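Local coordinates for protein mirolysin (Tannerella forsythia, PDB 6R7V) that probably hydrolyses proteins as a zinc-dependent metallopeptidase of the pappalysin family of metzincins, here as a zymogen kept latent by a cysteine switch, at residues A[131-134]-A[135-138]; A[220-223]-A[224-227]; A[283-286]-A[287-290]. The protein carries 1 engineered substitution. All coordinates share one frame; numbering follows the deposited sequence. Where two conformers were deposited one is given.

Interaction 1: A[131-134]-A[135-138]; sequences EMDN and VKFS
D133 and K136 meet at both backbone and side chain around a 3-10 turn in the loop joining strands 118-122 and 152-157. The tight side begins with the backbone: K136 N donates to D133 O at 3.0 Å, arriving above the carbonyl plane rather than in it. With CG anti to its own carbonyl carbon (chi1 -57°) and the chain extended beyond, K136 crosses the D133 side chain at a slant, CD and CE passing close to OD1 before NZ closes a 3.0 Å salt bridge to D133 OD1 from above the carboxylate plane. At the far end of the ion pair a water donates to D133 OD2 at 2.7 Å and weakly accepts from K136 NZ at 3.2 Å. Y166 OH also bonds D133 OD1, and K136 NZ reaches T179 O as well, so the ion pair is tied to the surrounding fold at both ends. V135 packs on W155 and C157 of strand 152-157 and on V183 of strand 182-185. The F137 side is looser. F137 is partly exposed, its N makes a weak bond to N134 O at 3.3 Å, and its ring lies obliquely to D133 O, which is 3.4 Å from F137 CD1.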
loop_
_atom_site.group_PDB
_atom_site.type_symbol
_atom_site.label_atom_id
_atom_site.label_comp_id
_atom_site.label_asym_id
_atom_site.label_seq_id
_atom_site.Cartn_x
_atom_site.Cartn_y
_atom_site.Cartn_z
ATOM N N GLU A 131 -10.932 -1.144 12.848
ATOM C CA GLU A 131 -11.940 -0.201 13.333
ATOM C C GLU A 131 -11.407 0.712 14.449
ATOM O O GLU A 131 -11.641 1.923 14.412
ATOM C CB GLU A 131 -13.171 -0.982 13.827
ATOM C CG GLU A 131 -13.873 -1.787 12.735
ATOM C CD GLU A 131 -13.210 -3.050 12.209
ATOM O OE1 GLU A 131 -12.399 -3.661 12.942
ATOM O OE2 GLU A 131 -13.518 -3.435 11.057
ATOM N N MET A 132 -10.673 0.138 15.421
ATOM C CA MET A 132 -10.097 0.869 16.548
ATOM C C MET A 132 -8.757 1.522 16.221
ATOM O O MET A 132 -8.374 2.482 16.902
ATOM C CB MET A 132 -9.879 -0.084 17.740
ATOM C CG MET A 132 -11.159 -0.635 18.343
ATOM S SD MET A 132 -10.839 -1.825 19.680
ATOM C CE MET A 132 -10.084 -0.738 20.924
ATOM N N ASP A 133 -7.995 0.959 15.241
ATOM C CA ASP A 133 -6.616 1.396 14.925
ATOM C C ASP A 133 -5.737 1.229 16.176
ATOM O O ASP A 133 -4.749 1.946 16.370
ATOM C CB ASP A 133 -6.583 2.870 14.431
ATOM C CG ASP A 133 -6.296 3.062 12.958
ATOM O OD1 ASP A 133 -5.794 2.105 12.319
ATOM O OD2 ASP A 133 -6.559 4.158 12.451
ATOM N N ASN A 134 -6.089 0.261 17.036
ATOM C CA ASN A 134 -5.383 0.102 18.299
ATOM C C ASN A 134 -3.902 -0.305 18.143
ATOM O O ASN A 134 -3.109 -0.047 19.062
ATOM C CB ASN A 134 -6.113 -0.849 19.268
ATOM C CG ASN A 134 -6.590 -2.201 18.746
ATOM O OD1 ASN A 134 -6.709 -2.451 17.539
ATOM N ND2 ASN A 134 -6.911 -3.108 19.675
ATOM N N VAL A 135 -3.501 -0.876 16.985
ATOM C CA VAL A 135 -2.079 -1.249 16.844
ATOM C C VAL A 135 -1.193 0.017 16.770
ATOM O O VAL A 135 0.023 -0.057 16.972
ATOM C CB VAL A 135 -1.868 -2.178 15.600
ATOM C CG1 VAL A 135 -1.917 -1.383 14.288
ATOM C CG2 VAL A 135 -0.542 -2.936 15.690
ATOM N N LYS A 136 -1.812 1.171 16.469
ATOM C CA LYS A 136 -1.072 2.406 16.238
ATOM C C LYS A 136 -0.953 3.257 17.481
ATOM O O LYS A 136 -0.425 4.373 17.406
ATOM C CB LYS A 136 -1.771 3.214 15.121
ATOM C CG LYS A 136 -1.904 2.422 13.837
ATOM C CD LYS A 136 -2.563 3.259 12.754
ATOM C CE LYS A 136 -2.669 2.459 11.464
ATOM N NZ LYS A 136 -3.596 3.092 10.480
ATOM N N PHE A 137 -1.365 2.722 18.633
ATOM C CA PHE A 137 -1.324 3.475 19.872
ATOM C C PHE A 137 -0.739 2.666 21.006
ATOM O O PHE A 137 -1.295 1.630 21.403
ATOM C CB PHE A 137 -2.720 3.945 20.261
ATOM C CG PHE A 137 -3.253 4.937 19.259
ATOM C CD1 PHE A 137 -4.274 4.585 18.385
ATOM C CD2 PHE A 137 -2.719 6.225 19.182
ATOM C CE1 PHE A 137 -4.761 5.511 17.453
ATOM C CE2 PHE A 137 -3.193 7.140 18.235
ATOM C CZ PHE A 137 -4.229 6.785 17.402
ATOM N N SER A 138 0.364 3.154 21.560
ATOM C CA SER A 138 1.006 2.514 22.706
ATOM C C SER A 138 0.033 2.300 23.875
ATOM O O SER A 138 0.057 1.242 24.515
ATOM C CB SER A 138 2.179 3.356 23.178
ATOM O OG SER A 138 3.170 3.451 22.170
HETATM O O HOH W 1 -6.313 4.645 9.817
HETATM O O HOH W 2 -5.210 -1.845 14.646
#

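Interaction 2: A[220-223]-A[224-227]; sequences GDDG and GSCS. With CA (calcium ion), chain B.
D222 OD1 is gripped from two directions, by a calcium ion at 2.4 Å and by the backbone N-H of G224, whose bond to it is weak at 3.3 Å. The residues form a type I' beta turn from D222 to S225, and the turn doubles as a calcium-binding loop. The carboxylate of D222 binds bidentate, OD2 also 2.4 Å from the calcium. The backbone supplies the next ligand, S225 O at 2.3 Å, which leaves S225 O and D222 OD2 3.0 Å apart, a carbonyl and a carboxylate oxygen whose mutual repulsion is probably offset by the shared calcium. A water and the carbonyl oxygens of W219, Q238 and G239 complete a shell of seven oxygens, drawing distant parts of one long loop, between helix 203-212 and strand 243-244, round the ion. G228 N donates to D222 OD2, a second-shell bond that helps fix the rotation of the carboxylate. CG of D222 stands between the backbone N and the carbonyl carbon (chi1 52°), which swings the carboxylate toward S225 and the calcium. G223 and G224 form the corner with positive phi, as a type I' turn needs. The turn's closing bond, S225 N to D222 O, is nearly straight at 171° but weak at 3.5 Å. D221 bonds the zinc ligand H217, probably helping to position it, and L10 of the N-terminal segment that carries zinc-bound C6. C226 forms a disulfide with C254. Farther along, S225 OG and S227 OG share a hydrogen bond of 2.6 Å.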
loop_
_atom_site.group_PDB
_atom_site.type_symbol
_atom_site.label_atom_id
_atom_site.label_comp_id
_atom_site.label_asym_id
_atom_site.label_seq_id
_atom_site.Cartn_x
_atom_site.Cartn_y
_atom_site.Cartn_z
ATOM N N GLY A 220 -12.830 -0.788 -8.710
ATOM C CA GLY A 220 -13.688 0.331 -8.322
ATOM C C GLY A 220 -14.570 0.184 -7.099
ATOM O O GLY A 220 -15.384 1.070 -6.841
ATOM N N ASP A 221 -14.398 -0.904 -6.328
ATOM C CA ASP A 221 -15.106 -1.144 -5.076
ATOM C C ASP A 221 -16.600 -0.922 -5.259
ATOM O O ASP A 221 -17.222 -0.203 -4.483
ATOM C CB ASP A 221 -14.544 -0.199 -3.983
ATOM C CG ASP A 221 -13.151 -0.593 -3.533
ATOM O OD1 ASP A 221 -12.951 -1.774 -3.233
ATOM O OD2 ASP A 221 -12.261 0.294 -3.495
ATOM N N ASP A 222 -17.186 -1.525 -6.305
ATOM C CA ASP A 222 -18.568 -1.236 -6.637
ATOM C C ASP A 222 -19.434 -2.464 -6.706
ATOM O O ASP A 222 -20.493 -2.443 -7.353
ATOM C CB ASP A 222 -18.582 -0.511 -7.989
ATOM C CG ASP A 222 -17.813 -1.227 -9.094
ATOM O OD1 ASP A 222 -17.436 -2.404 -8.904
ATOM O OD2 ASP A 222 -17.569 -0.610 -10.130
ATOM N N GLY A 223 -18.982 -3.538 -6.089
ATOM C CA GLY A 223 -19.778 -4.759 -6.006
ATOM C C GLY A 223 -19.948 -5.502 -7.308
ATOM O O GLY A 223 -20.898 -6.259 -7.460
ATOM N N GLY A 224 -19.053 -5.258 -8.258
ATOM C CA GLY A 224 -19.102 -5.947 -9.538
ATOM C C GLY A 224 -19.631 -5.166 -10.702
ATOM O O GLY A 224 -19.633 -5.687 -11.826
ATOM N N SER A 225 -20.129 -3.948 -10.467
ATOM C CA SER A 225 -20.643 -3.155 -11.566
ATOM C C SER A 225 -19.505 -2.530 -12.387
ATOM O O SER A 225 -18.337 -2.796 -12.113
ATOM C CB SER A 225 -21.610 -2.073 -11.080
ATOM O OG SER A 225 -20.880 -1.015 -10.486
ATOM N N CYS A 226 -19.840 -1.721 -13.411
ATOM C CA CYS A 226 -18.849 -1.016 -14.233
ATOM C C CYS A 226 -18.909 0.469 -13.934
ATOM O O CYS A 226 -18.361 1.278 -14.694
ATOM C CB CYS A 226 -19.090 -1.278 -15.718
ATOM S SG CYS A 226 -19.259 -3.025 -16.145
ATOM N N SER A 227 -19.575 0.838 -12.854
ATOM C CA SER A 227 -19.816 2.236 -12.522
ATOM C C SER A 227 -18.745 2.861 -11.690
ATOM O O SER A 227 -18.532 4.074 -11.809
ATOM C CB SER A 227 -21.157 2.397 -11.824
ATOM O OG SER A 227 -21.230 1.594 -10.657
HETATM CA CA CA B . -16.329 -2.367 -11.081
HETATM O O HOH W 3 -15.793 -0.536 -12.503
#

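Interaction 3: A[283-286]-A[287-290]; sequences VERM and RSLF
V283 and R287 meet one helical turn apart in helix 280-288 of the pappalysin-type peptidase part of the chain. Backbone bonds come first: R287 N donates to V283 O at 2.9 Å, almost in line with the carbonyl, and S288 N to E284 O at 3.1 Å. After these i to i+4 bonds, L289 N makes a weak i to i+3 bond to M286 O at 3.3 Å, and F290 N turns to R287 O at 3.0 Å; the backbone of L289 also bonds that of R297. A side-chain bond from S288 OG to R285 O is doubtful, since S288 has two conformers. Among nonpolar contacts, V283 and R287 lie side by side: V283 CG1 packs against R287 CD at 3.7 Å, its place set by CG1 being anti to the backbone N (chi1 163°). At the ring, M286 O lies near the plane at the edge of F290, 3.6 Å from F290 CD2. The guanidinium groups lead away from the helix into surrounding protein: R287 to the carbonyl oxygens of P41, S43 and A99, R285 to salt bridges with E30 and D214. M286 packs on F78 and L213, F290 leans on I45 and I47 of strand 45-55, and R285 ties the helix to helix 20-32 through E30.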
loop_
_atom_site.group_PDB
_atom_site.type_symbol
_atom_site.label_atom_id
_atom_site.label_comp_id
_atom_site.label_asym_id
_atom_site.label_seq_id
_atom_site.Cartn_x
_atom_site.Cartn_y
_atom_site.Cartn_z
ATOM N N VAL A 283 1.595 4.791 -11.462
ATOM C CA VAL A 283 2.856 5.445 -11.088
ATOM C C VAL A 283 2.696 6.980 -11.033
ATOM O O VAL A 283 3.196 7.620 -10.097
ATOM C CB VAL A 283 3.970 5.056 -12.088
ATOM C CG1 VAL A 283 5.162 6.010 -11.988
ATOM C CG2 VAL A 283 4.385 3.618 -11.833
ATOM N N GLU A 284 2.085 7.563 -12.049
ATOM C CA GLU A 284 1.884 9.014 -12.082
ATOM C C GLU A 284 1.122 9.475 -10.854
ATOM O O GLU A 284 1.506 10.478 -10.238
ATOM C CB GLU A 284 1.140 9.442 -13.354
ATOM C CG GLU A 284 1.936 9.311 -14.640
ATOM C CD GLU A 284 1.107 9.621 -15.873
ATOM O OE1 GLU A 284 0.981 10.818 -16.220
ATOM O OE2 GLU A 284 0.570 8.668 -16.483
ATOM N N ARG A 285 0.058 8.740 -10.475
ATOM C CA ARG A 285 -0.742 9.133 -9.338
ATOM C C ARG A 285 0.091 9.056 -8.053
ATOM O O ARG A 285 0.022 9.965 -7.221
ATOM C CB ARG A 285 -1.986 8.247 -9.252
ATOM C CG ARG A 285 -2.792 8.426 -7.989
ATOM C CD ARG A 285 -3.343 9.821 -7.816
ATOM N NE ARG A 285 -4.466 10.052 -8.694
ATOM C CZ ARG A 285 -5.723 10.169 -8.288
ATOM N NH1 ARG A 285 -6.013 10.179 -6.995
ATOM N NH2 ARG A 285 -6.688 10.340 -9.165
ATOM N N MET A 286 0.852 7.976 -7.874
ATOM C CA MET A 286 1.655 7.815 -6.648
ATOM C C MET A 286 2.739 8.885 -6.547
ATOM O O MET A 286 2.912 9.505 -5.490
ATOM C CB MET A 286 2.287 6.408 -6.644
ATOM C CG MET A 286 1.222 5.317 -6.512
ATOM S SD MET A 286 1.955 3.697 -6.107
ATOM C CE MET A 286 2.686 3.274 -7.730
ATOM N N ARG A 287 3.428 9.169 -7.656
ATOM C CA ARG A 287 4.507 10.141 -7.590
ATOM C C ARG A 287 4.021 11.571 -7.375
ATOM O O ARG A 287 4.750 12.409 -6.822
ATOM C CB ARG A 287 5.336 10.105 -8.869
ATOM C CG ARG A 287 6.092 8.770 -9.026
ATOM C CD ARG A 287 6.910 8.787 -10.315
ATOM N NE ARG A 287 7.914 9.856 -10.343
ATOM C CZ ARG A 287 9.078 9.820 -9.699
ATOM N NH1 ARG A 287 9.429 8.741 -8.992
ATOM N NH2 ARG A 287 9.911 10.858 -9.760
ATOM N N SER A 288 2.775 11.831 -7.803
ATOM C CA SER A 288 2.190 13.172 -7.686
ATOM C C SER A 288 2.095 13.645 -6.229
ATOM O O SER A 288 2.116 14.862 -5.989
ATOM C CB SER A 288 0.816 13.223 -8.352
ATOM O OG SER A 288 -0.187 12.570 -7.592
ATOM N N LEU A 289 2.058 12.718 -5.271
ATOM C CA LEU A 289 1.979 13.078 -3.838
ATOM C C LEU A 289 3.255 13.722 -3.348
ATOM O O LEU A 289 3.260 14.301 -2.262
ATOM C CB LEU A 289 1.690 11.837 -2.992
ATOM C CG LEU A 289 0.403 11.087 -3.301
ATOM C CD1 LEU A 289 0.345 9.811 -2.522
ATOM C CD2 LEU A 289 -0.836 11.912 -2.957
ATOM N N PHE A 290 4.328 13.674 -4.159
ATOM C CA PHE A 290 5.605 14.228 -3.736
ATOM C C PHE A 290 5.924 15.504 -4.508
ATOM O O PHE A 290 7.060 15.961 -4.468
ATOM C CB PHE A 290 6.691 13.172 -3.881
ATOM C CG PHE A 290 6.393 11.964 -3.033
ATOM C CD1 PHE A 290 6.889 11.865 -1.731
ATOM C CD2 PHE A 290 5.642 10.907 -3.540
ATOM C CE1 PHE A 290 6.619 10.741 -0.956
ATOM C CE2 PHE A 290 5.368 9.785 -2.759
ATOM C CZ PHE A 290 5.843 9.718 -1.469
#

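Overall arrangement
The three contacts are local and occupy separate places, none touching another. The centres of interaction 1 and interaction 2 lie about 30 Å apart. Those of interaction 1 and interaction 3 are about 28 Å apart, and those of interaction 2 and interaction 3 about 24 Å. Interactions 1 and 3 are largely buried and lean on the mixed sheet, the first on strands 152-157 and 182-185, the third on strand 45-55. Interaction 2 is a surface loop organised largely by a metal. Chemistry follows place: an internal ion pair on a 3-10 turn, a calcium shell of carboxylate and carbonyl oxygens with a disulfide beside it, and a helix whose arginines spend their charge on surrounding carbonyls and acids.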